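Local coordinates for tyrocidine synthetase 3 (Brevibacillus brevis, PDB 2JGP), which probably forms a peptide bond in tyrocidine assembly, its condensation domain joining amino acid and peptide units carried on phosphopantetheine arms of carrier domains, at residues Met331-Ala336 with Arg497-Ile502; Val339-Tyr344 with Glu348-Gly353. All coordinates share one frame; numbering follows the deposited sequence.

Interaction 1: Met331-Ala336 with Arg497-Ile502; sequences MVLLAA and RHFLTI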
loop_
_atom_site.group_PDB
_atom_site.type_symbol
_atom_site.label_atom_id
_atom_site.label_comp_id
_atom_site.label_asym_id
_atom_site.label_seq_id
_atom_site.Cartn_x
_atom_site.Cartn_y
_atom_site.Cartn_z
ATOM N N MET A 331 -1.597 -11.400 -8.198
ATOM C CA MET A 331 -0.650 -11.555 -9.308
ATOM C C MET A 331 -1.337 -11.851 -10.642
ATOM O O MET A 331 -0.932 -11.331 -11.680
ATOM C CB MET A 331 0.359 -12.662 -9.010
ATOM C CG MET A 331 1.380 -12.330 -7.925
ATOM S SD MET A 331 2.279 -13.826 -7.465
ATOM C CE MET A 331 3.204 -13.251 -6.034
ATOM N N VAL A 332 -2.355 -12.702 -10.609
ATOM C CA VAL A 332 -3.101 -13.072 -11.811
ATOM C C VAL A 332 -3.744 -11.823 -12.417
ATOM O O VAL A 332 -3.605 -11.551 -13.610
ATOM C CB VAL A 332 -4.190 -14.120 -11.485
ATOM C CG1 VAL A 332 -5.138 -14.317 -12.678
ATOM C CG2 VAL A 332 -3.547 -15.452 -11.062
ATOM N N LEU A 333 -4.421 -11.054 -11.571
ATOM C CA LEU A 333 -5.075 -9.812 -11.999
ATOM C C LEU A 333 -4.075 -8.760 -12.499
ATOM O O LEU A 333 -4.328 -8.083 -13.502
ATOM C CB LEU A 333 -5.909 -9.240 -10.861
ATOM C CG LEU A 333 -7.045 -10.109 -10.339
ATOM C CD1 LEU A 333 -7.674 -9.459 -9.120
ATOM C CD2 LEU A 333 -8.080 -10.365 -11.419
ATOM N N LEU A 334 -2.949 -8.615 -11.804
ATOM C CA LEU A 334 -1.904 -7.700 -12.259
ATOM C C LEU A 334 -1.381 -8.133 -13.621
ATOM O O LEU A 334 -1.141 -7.302 -14.500
ATOM C CB LEU A 334 -0.748 -7.632 -11.252
ATOM C CG LEU A 334 0.453 -6.759 -11.646
ATOM C CD1 LEU A 334 0.023 -5.308 -11.934
ATOM C CD2 LEU A 334 1.513 -6.819 -10.553
ATOM N N ALA A 335 -1.191 -9.440 -13.784
ATOM C CA ALA A 335 -0.763 -10.002 -15.052
ATOM C C ALA A 335 -1.783 -9.686 -16.149
ATOM O O ALA A 335 -1.414 -9.218 -17.222
ATOM C CB ALA A 335 -0.562 -11.515 -14.919
ATOM N N ALA A 336 -3.063 -9.930 -15.868
ATOM C CA ALA A 336 -4.140 -9.640 -16.820
ATOM C C ALA A 336 -4.214 -8.145 -17.133
ATOM O O ALA A 336 -4.498 -7.744 -18.261
ATOM C CB ALA A 336 -5.486 -10.128 -16.275
ATOM N N ARG A 497 -14.691 -3.926 -19.725
ATOM C CA ARG A 497 -15.213 -5.136 -20.366
ATOM C C ARG A 497 -14.089 -5.930 -21.023
ATOM O O ARG A 497 -14.093 -7.157 -20.986
ATOM C CB ARG A 497 -16.276 -4.797 -21.424
ATOM C CG ARG A 497 -17.556 -4.171 -20.873
ATOM C CD ARG A 497 -18.702 -4.220 -21.887
ATOM N NE ARG A 497 -18.440 -3.417 -23.087
ATOM C CZ ARG A 497 -18.637 -2.101 -23.189
ATOM N NH1 ARG A 497 -19.104 -1.392 -22.163
ATOM N NH2 ARG A 497 -18.359 -1.483 -24.334
ATOM N N HIS A 498 -13.136 -5.223 -21.631
ATOM C CA HIS A 498 -11.983 -5.868 -22.251
ATOM C C HIS A 498 -11.098 -6.570 -21.221
ATOM O O HIS A 498 -10.541 -7.631 -21.506
ATOM C CB HIS A 498 -11.166 -4.872 -23.081
ATOM C CG HIS A 498 -11.814 -4.500 -24.381
ATOM N ND1 HIS A 498 -12.855 -5.217 -24.930
ATOM C CD2 HIS A 498 -11.548 -3.501 -25.254
ATOM C CE1 HIS A 498 -13.216 -4.662 -26.074
ATOM N NE2 HIS A 498 -12.436 -3.620 -26.295
ATOM N N PHE A 499 -10.981 -6.004 -20.023
ATOM C CA PHE A 499 -10.277 -6.691 -18.940
ATOM C C PHE A 499 -10.959 -8.028 -18.624
ATOM O O PHE A 499 -10.289 -9.053 -18.446
ATOM C CB PHE A 499 -10.202 -5.835 -17.670
ATOM C CG PHE A 499 -9.528 -6.536 -16.519
ATOM C CD1 PHE A 499 -8.144 -6.550 -16.414
ATOM C CD2 PHE A 499 -10.275 -7.210 -15.564
ATOM C CE1 PHE A 499 -7.519 -7.214 -15.366
ATOM C CE2 PHE A 499 -9.656 -7.883 -14.512
ATOM C CZ PHE A 499 -8.275 -7.880 -14.416
ATOM N N LEU A 500 -12.287 -8.008 -18.552
ATOM C CA LEU A 500 -13.053 -9.209 -18.234
ATOM C C LEU A 500 -12.978 -10.245 -19.350
ATOM O O LEU A 500 -12.998 -11.439 -19.074
ATOM C CB LEU A 500 -14.516 -8.871 -17.941
ATOM C CG LEU A 500 -14.765 -7.966 -16.735
ATOM C CD1 LEU A 500 -16.256 -7.670 -16.608
ATOM C CD2 LEU A 500 -14.214 -8.592 -15.462
ATOM N N THR A 501 -12.910 -9.793 -20.602
ATOM C CA THR A 501 -12.729 -10.715 -21.720
ATOM C C THR A 501 -11.342 -11.370 -21.644
ATOM O O THR A 501 -11.215 -12.579 -21.816
ATOM C CB THR A 501 -12.957 -10.035 -23.097
ATOM O OG1 THR A 501 -12.028 -8.962 -23.277
ATOM C CG2 THR A 501 -14.367 -9.478 -23.197
ATOM N N ILE A 502 -10.310 -10.578 -21.355
ATOM C CA ILE A 502 -8.964 -11.125 -21.197
ATOM C C ILE A 502 -8.953 -12.141 -20.050
ATOM O O ILE A 502 -8.410 -13.241 -20.187
ATOM C CB ILE A 502 -7.914 -10.011 -20.955
ATOM C CG1 ILE A 502 -7.695 -9.203 -22.236
ATOM C CG2 ILE A 502 -6.586 -10.615 -20.488
ATOM C CD1 ILE A 502 -7.011 -7.864 -22.009
#
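Two torsions bring F499 and L333 together: in F499, CG stands opposite the backbone N (chi1 178°), which carries the ring out from its own helix, and in L333, CG stands opposite the carbonyl carbon (chi1 -61°), which brings the branched end nearer to that ring. The two side chains run at about a right angle to each other, and CD2 of L333 meets CZ of F499 at 3.9 Å. A336 adds a methyl group, its CB 3.7 Å from CE1 of F499, approaching obliquely. The carbonyl O of L333 lies in the plane of the F499 ring, at its edge, 3.8 Å from CE1; there it faces the slightly positive ring hydrogens, a weakly favourable placing for an oxygen.

One turn after F499, I502 points toward A336, and its CG2 branch lies more loosely, 4.2 Å from O of A336. The residue types fit the spacing: the axes of the two short segments approach no closer than 10.7 Å, so a long flat phenylalanine bridges much of the distance, while small A336 lets it come close to the opposite backbone. On the side of helix 489-508 turned from this contact, T501 OG1 donates to H498 O at 2.7 Å, satisfying its hydroxyl within its own helix. The F499 ring also meets F467 of a sheet strand, and L333 packs on L318 of helix 312-325.

The N-to-C directions of the two short segments differ by 117°. This is a buried apolar contact in which helix 329-345 rests against helix 489-508, the last helix of the condensation domain.

Interaction 2: Val339-Tyr344 with Glu348-Gly353; sequences VLLAKY and EDIIVG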
loop_
_atom_site.group_PDB
_atom_site.type_symbol
_atom_site.label_atom_id
_atom_site.label_comp_id
_atom_site.label_asym_id
_atom_site.label_seq_id
_atom_site.Cartn_x
_atom_site.Cartn_y
_atom_site.Cartn_z
ATOM N N VAL A 339 -1.493 -7.237 -19.698
ATOM C CA VAL A 339 -1.856 -7.596 -21.081
ATOM C C VAL A 339 -2.934 -6.650 -21.645
ATOM O O VAL A 339 -2.897 -6.303 -22.826
ATOM C CB VAL A 339 -2.219 -9.109 -21.280
ATOM C CG1 VAL A 339 -2.556 -9.809 -19.977
ATOM C CG2 VAL A 339 -3.328 -9.297 -22.327
ATOM N N LEU A 340 -3.855 -6.208 -20.789
ATOM C CA LEU A 340 -4.858 -5.205 -21.160
ATOM C C LEU A 340 -4.176 -3.929 -21.659
ATOM O O LEU A 340 -4.474 -3.440 -22.752
ATOM C CB LEU A 340 -5.748 -4.873 -19.958
ATOM C CG LEU A 340 -7.174 -4.323 -20.147
ATOM C CD1 LEU A 340 -7.455 -3.235 -19.129
ATOM C CD2 LEU A 340 -7.484 -3.837 -21.544
ATOM N N LEU A 341 -3.256 -3.407 -20.851
ATOM C CA LEU A 341 -2.519 -2.191 -21.201
ATOM C C LEU A 341 -1.660 -2.398 -22.447
ATOM O O LEU A 341 -1.573 -1.513 -23.295
ATOM C CB LEU A 341 -1.636 -1.735 -20.031
ATOM C CG LEU A 341 -2.334 -1.294 -18.738
ATOM C CD1 LEU A 341 -1.302 -0.981 -17.671
ATOM C CD2 LEU A 341 -3.249 -0.101 -18.979
ATOM N N ALA A 342 -1.021 -3.564 -22.542
ATOM C CA ALA A 342 -0.185 -3.906 -23.696
ATOM C C ALA A 342 -0.971 -3.850 -25.006
ATOM O O ALA A 342 -0.466 -3.374 -26.025
ATOM C CB ALA A 342 0.434 -5.287 -23.511
ATOM N N LYS A 343 -2.208 -4.335 -24.972
ATOM C CA LYS A 343 -3.055 -4.354 -26.164
ATOM C C LYS A 343 -3.579 -2.960 -26.520
ATOM O O LYS A 343 -3.585 -2.578 -27.691
ATOM C CB LYS A 343 -4.203 -5.352 -25.992
ATOM C CG LYS A 343 -3.741 -6.801 -26.108
ATOM C CD LYS A 343 -4.890 -7.791 -26.022
ATOM C CE LYS A 343 -4.376 -9.219 -26.061
ATOM N NZ LYS A 343 -3.705 -9.528 -27.355
ATOM N N TYR A 344 -4.000 -2.198 -25.514
ATOM C CA TYR A 344 -4.434 -0.815 -25.734
ATOM C C TYR A 344 -3.289 0.070 -26.212
ATOM O O TYR A 344 -3.449 0.843 -27.157
ATOM C CB TYR A 344 -5.070 -0.227 -24.462
ATOM C CG TYR A 344 -6.564 -0.394 -24.439
ATOM C CD1 TYR A 344 -7.136 -1.624 -24.165
ATOM C CD2 TYR A 344 -7.407 0.671 -24.745
ATOM C CE1 TYR A 344 -8.510 -1.793 -24.165
ATOM C CE2 TYR A 344 -8.781 0.518 -24.756
ATOM C CZ TYR A 344 -9.329 -0.718 -24.466
ATOM O OH TYR A 344 -10.699 -0.873 -24.473
ATOM N N GLU A 348 5.053 -3.629 -25.314
ATOM C CA GLU A 348 5.408 -4.912 -24.713
ATOM C C GLU A 348 6.367 -4.743 -23.528
ATOM O O GLU A 348 7.051 -5.679 -23.133
ATOM C CB GLU A 348 6.030 -5.820 -25.777
ATOM C CG GLU A 348 5.163 -5.979 -27.019
ATOM C CD GLU A 348 5.609 -7.122 -27.899
ATOM O OE1 GLU A 348 4.736 -7.816 -28.459
ATOM O OE2 GLU A 348 6.830 -7.342 -28.014
ATOM N N ASP A 349 6.389 -3.541 -22.964
ATOM C CA ASP A 349 7.243 -3.205 -21.831
ATOM C C ASP A 349 6.505 -2.102 -21.083
ATOM O O ASP A 349 6.354 -0.985 -21.591
ATOM C CB ASP A 349 8.605 -2.724 -22.334
ATOM C CG ASP A 349 9.619 -2.515 -21.222
ATOM O OD1 ASP A 349 9.273 -2.632 -20.023
ATOM O OD2 ASP A 349 10.780 -2.207 -21.571
ATOM N N ILE A 350 6.036 -2.438 -19.882
ATOM C CA ILE A 350 5.047 -1.635 -19.173
ATOM C C ILE A 350 5.340 -1.575 -17.682
ATOM O O ILE A 350 5.659 -2.597 -17.070
ATOM C CB ILE A 350 3.628 -2.226 -19.360
ATOM C CG1 ILE A 350 3.294 -2.320 -20.857
ATOM C CG2 ILE A 350 2.589 -1.379 -18.609
ATOM C CD1 ILE A 350 1.865 -2.617 -21.160
ATOM N N ILE A 351 5.213 -0.377 -17.111
ATOM C CA ILE A 351 5.392 -0.162 -15.670
ATOM C C ILE A 351 4.044 0.215 -15.054
ATOM O O ILE A 351 3.360 1.111 -15.550
ATOM C CB ILE A 351 6.433 0.938 -15.384
ATOM C CG1 ILE A 351 7.734 0.655 -16.151
ATOM C CG2 ILE A 351 6.708 1.044 -13.883
ATOM C CD1 ILE A 351 8.705 1.801 -16.157
ATOM N N VAL A 352 3.664 -0.494 -13.992
ATOM C CA VAL A 352 2.416 -0.247 -13.272
ATOM C C VAL A 352 2.737 0.004 -11.806
ATOM O O VAL A 352 3.420 -0.795 -11.187
ATOM C CB VAL A 352 1.468 -1.460 -13.363
ATOM C CG1 VAL A 352 0.247 -1.261 -12.457
ATOM C CG2 VAL A 352 1.051 -1.707 -14.827
ATOM N N GLY A 353 2.245 1.109 -11.260
ATOM C CA GLY A 353 2.416 1.395 -9.835
ATOM C C GLY A 353 1.548 0.480 -8.999
ATOM O O GLY A 353 0.364 0.339 -9.269
#
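Apolar packing carries the whole meeting of L341 and A342 with I350 and V352. L341 extends its CD1 between two strand residues: it lies 3.8 Å from CG2 of V352 and 4.0 Å from CG2 of I350, the side chains passing at a slant. I350 answers with its longer branch, whose CD1 reaches CB of L341 and, equally near at 3.8 Å, CB of A342. That reach comes from an extended chain (chi2 -168°).

Contact with backbone is tighter still, for CD1 of I350 sits 3.3 Å from N of A342. The small side chain of A342 lets the methyl come close to the helix backbone here, whereas beta-branched I350 and V352 suit a strand and turn the same way, with I351 between them pointing away.

Backbone hydrogen bonds join I350 to N379 and V352 to M377, while salt bridges of E348 to R383 and D349 to R378 hold the loop just before the strand.

Here the chain leaves helix 329-345, turns back through a short connection and lays strand 350-356 against the helix's apolar side: a helix packed on the strand that follows it, which pairs antiparallel with strand 373-379, in the condensation domain.

How the interactions relate
From the N terminus, the chain enters helix 329-345, which supplies the first segment of both contacts: 331-336 to interaction 1 and, further along, 339-344 to interaction 2. Interaction 2 closes first, after a connection of three residues, when the chain turns into strand 350-356. Interaction 1 closes only at helix 489-508 near the C terminus, 160 residues after its own first segment, so the short loop is nested inside the long one. The centres lie about 11 Å apart, and I502 of interaction 1 also packs on V339 and L340. Together the contacts tie one helix to its neighbouring strand and to the C-terminal helix of the condensation domain.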